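Local coordinates for type II toxin-antitoxin system RelE/ParE family toxin (Pyrococcus horikoshii, PDB 1WMI), which probably acts as the toxin of a type II toxin-antitoxin system of the RelE/ParE family, at residues F26-F29 / R30-E34. Sequence-based numbering, arbitrary orientation.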
ATOM      1  N   PHE A  26      -8.360 -12.270  10.261  1.00 29.54           N
ATOM      2  CA  PHE A  26      -8.448 -11.133  11.161  1.00 28.21           C
ATOM      3  C   PHE A  26      -7.755 -11.465  12.474  1.00 25.75           C
ATOM      4  O   PHE A  26      -7.025 -10.639  13.023  1.00 24.61           O
ATOM      5  CB  PHE A  26      -9.912 -10.756  11.414  1.00 26.96           C
ATOM      6  CG  PHE A  26     -10.079  -9.614  12.371  1.00 28.72           C
ATOM      7  CD1 PHE A  26     -10.172  -9.839  13.740  1.00 31.18           C
ATOM      8  CD2 PHE A  26     -10.102  -8.308  11.908  1.00 28.79           C
ATOM      9  CE1 PHE A  26     -10.285  -8.764  14.634  1.00 31.69           C
ATOM     10  CE2 PHE A  26     -10.213  -7.237  12.790  1.00 29.81           C
ATOM     11  CZ  PHE A  26     -10.304  -7.465  14.151  1.00 29.34           C
ATOM     12  N   LEU A  27      -7.987 -12.676  12.972  1.00 24.47           N
ATOM     13  CA  LEU A  27      -7.368 -13.109  14.213  1.00 26.46           C
ATOM     14  C   LEU A  27      -5.846 -13.164  14.063  1.00 26.03           C
ATOM     15  O   LEU A  27      -5.124 -12.873  15.016  1.00 25.87           O
ATOM     16  CB  LEU A  27      -7.904 -14.480  14.636  1.00 27.33           C
ATOM     17  CG  LEU A  27      -9.383 -14.593  15.036  1.00 27.22           C
ATOM     18  CD1 LEU A  27      -9.652 -15.984  15.576  1.00 25.93           C
ATOM     19  CD2 LEU A  27      -9.722 -13.563  16.105  1.00 26.12           C
ATOM     20  N   GLU A  28      -5.357 -13.534  12.877  1.00 24.98           N
ATOM     21  CA  GLU A  28      -3.910 -13.584  12.679  1.00 25.68           C
ATOM     22  C   GLU A  28      -3.382 -12.161  12.696  1.00 24.89           C
ATOM     23  O   GLU A  28      -2.311 -11.888  13.239  1.00 25.95           O
ATOM     24  CB  GLU A  28      -3.521 -14.242  11.351  1.00 26.20           C
ATOM     25  CG  GLU A  28      -2.002 -14.333  11.213  1.00 30.21           C
ATOM     26  CD  GLU A  28      -1.523 -14.641   9.812  1.00 31.69           C
ATOM     27  OE1 GLU A  28      -1.795 -13.839   8.889  1.00 32.64           O
ATOM     28  OE2 GLU A  28      -0.862 -15.683   9.639  1.00 31.17           O
ATOM     29  N   PHE A  29      -4.149 -11.253  12.098  1.00 24.37           N
ATOM     30  CA  PHE A  29      -3.784  -9.846  12.057  1.00 24.35           C
ATOM     31  C   PHE A  29      -3.701  -9.354  13.500  1.00 22.50           C
ATOM     32  O   PHE A  29      -2.783  -8.631  13.855  1.00 23.77           O
ATOM     33  CB  PHE A  29      -4.832  -9.059  11.267  1.00 25.99           C
ATOM     34  CG  PHE A  29      -4.543  -7.590  11.151  1.00 26.54           C
ATOM     35  CD1 PHE A  29      -3.318  -7.140  10.663  1.00 26.39           C
ATOM     36  CD2 PHE A  29      -5.521  -6.654  11.474  1.00 28.56           C
ATOM     37  CE1 PHE A  29      -3.073  -5.784  10.493  1.00 25.94           C
ATOM     38  CE2 PHE A  29      -5.286  -5.295  11.307  1.00 26.34           C
ATOM     39  CZ  PHE A  29      -4.060  -4.861  10.815  1.00 27.03           C
ATOM     40  N   ARG A  30      -4.659  -9.759  14.329  1.00 22.32           N
ATOM     41  CA  ARG A  30      -4.660  -9.377  15.743  1.00 23.97           C
ATOM     42  C   ARG A  30      -3.424  -9.941  16.451  1.00 23.99           C
ATOM     43  O   ARG A  30      -2.763  -9.247  17.222  1.00 25.44           O
ATOM     44  CB  ARG A  30      -5.905  -9.916  16.451  1.00 23.78           C
ATOM     45  CG  ARG A  30      -5.856  -9.749  17.966  1.00 26.40           C
ATOM     46  CD  ARG A  30      -6.704 -10.792  18.696  1.00 27.63           C
ATOM     47  NE  ARG A  30      -6.254 -12.150  18.405  1.00 27.13           N
ATOM     48  CZ  ARG A  30      -6.855 -13.261  18.826  1.00 28.51           C
ATOM     49  NH1 ARG A  30      -6.350 -14.439  18.492  1.00 22.19           N
ATOM     50  NH2 ARG A  30      -7.952 -13.201  19.577  1.00 28.34           N
ATOM     51  N   ASP A  31      -3.126 -11.210  16.196  1.00 24.92           N
ATOM     52  CA  ASP A  31      -1.975 -11.855  16.829  1.00 24.82           C
ATOM     53  C   ASP A  31      -0.669 -11.154  16.444  1.00 25.73           C
ATOM     54  O   ASP A  31       0.216 -10.961  17.278  1.00 25.70           O
ATOM     55  CB  ASP A  31      -1.919 -13.337  16.430  1.00 23.23           C
ATOM     56  CG  ASP A  31      -3.006 -14.167  17.102  1.00 23.57           C
ATOM     57  OD1 ASP A  31      -3.187 -15.341  16.715  1.00 23.31           O
ATOM     58  OD2 ASP A  31      -3.674 -13.656  18.024  1.00 21.21           O
ATOM     59  N   ILE A  32      -0.551 -10.769  15.178  1.00 25.21           N
ATOM     60  CA  ILE A  32       0.652 -10.091  14.717  1.00 24.44           C
ATOM     61  C   ILE A  32       0.734  -8.667  15.264  1.00 23.61           C
ATOM     62  O   ILE A  32       1.805  -8.193  15.651  1.00 25.98           O
ATOM     63  CB  ILE A  32       0.710 -10.076  13.176  1.00 23.00           C
ATOM     64  CG1 ILE A  32       0.925 -11.507  12.672  1.00 21.51           C
ATOM     65  CG2 ILE A  32       1.812  -9.147  12.705  1.00 24.11           C
ATOM     66  CD1 ILE A  32       0.836 -11.683  11.186  1.00 22.31           C
ATOM     67  N   LEU A  33      -0.402  -7.991  15.308  1.00 23.60           N
ATOM     68  CA  LEU A  33      -0.475  -6.620  15.814  1.00 24.66           C
ATOM     69  C   LEU A  33       0.080  -6.484  17.242  1.00 25.27           C
ATOM     70  O   LEU A  33       0.679  -5.459  17.598  1.00 23.06           O
ATOM     71  CB  LEU A  33      -1.935  -6.155  15.767  1.00 25.19           C
ATOM     72  CG  LEU A  33      -2.333  -5.039  14.794  1.00 27.59           C
ATOM     73  CD1 LEU A  33      -1.593  -5.173  13.469  1.00 25.88           C
ATOM     74  CD2 LEU A  33      -3.838  -5.085  14.602  1.00 24.80           C
ATOM     75  N   GLU A  34      -0.117  -7.519  18.057  1.00 23.71           N
ATOM     76  CA  GLU A  34       0.362  -7.494  19.433  1.00 27.08           C
ATOM     77  C   GLU A  34       1.886  -7.459  19.539  1.00 27.14           C
ATOM     78  O   GLU A  34       2.428  -7.045  20.559  1.00 28.37           O
ATOM     79  CB  GLU A  34      -0.203  -8.687  20.210  1.00 28.33           C
ATOM     80  CG  GLU A  34      -1.707  -8.569  20.423  1.00 33.96           C
ATOM     81  CD  GLU A  34      -2.330  -9.822  21.003  1.00 35.70           C
ATOM     82  OE1 GLU A  34      -3.562  -9.831  21.203  1.00 39.98           O
ATOM     83  OE2 GLU A  34      -1.600 -10.799  21.255  1.00 36.71           O
TER
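Leu33 lays its two methyl carbons over one face of the Phe29 ring, a contact between residues four apart within helix 20-33, which packs on the mixed sheet of this RelE/ParE-family toxin. Leu33 CD1 makes a CH-pi contact 3.8 Å from the centroid of the Phe29 ring, 29° off its normal; Leu33 CD2 sits over the same face toward the rim, nearest Phe29 CE2. The ring reaches this place because its CG is anti to the backbone N (chi1 -179°). Flat and apolar, it suits a buried site, where Phe43 meets it edge-to-face; branched Leu33 also touches Val5, Ile77 and Ile79 of the sheet. Leu27 and Arg30 run side by side, with Leu27 CD2 over the centre of one Arg30 guanidinium face, 3.9 Å above its plane. Arg30 NH2 hydrogen-bonds to the backbone of the chain of another protein. Glu28 and Ile32 likewise lie alongside each other, the aliphatic Glu28 CG 3.9 Å from Ile32 CD1. Regular i to i+4 bonds, such as Leu33 N to Phe29 O (2.9 Å), set this spacing. A bend at chi3 turns Arg30 toward Asp31, and Arg30 NH1 forms a salt bridge on the syn side of Asp31 OD2, 2.8 Å away and tilted 26° out of the carboxylate plane.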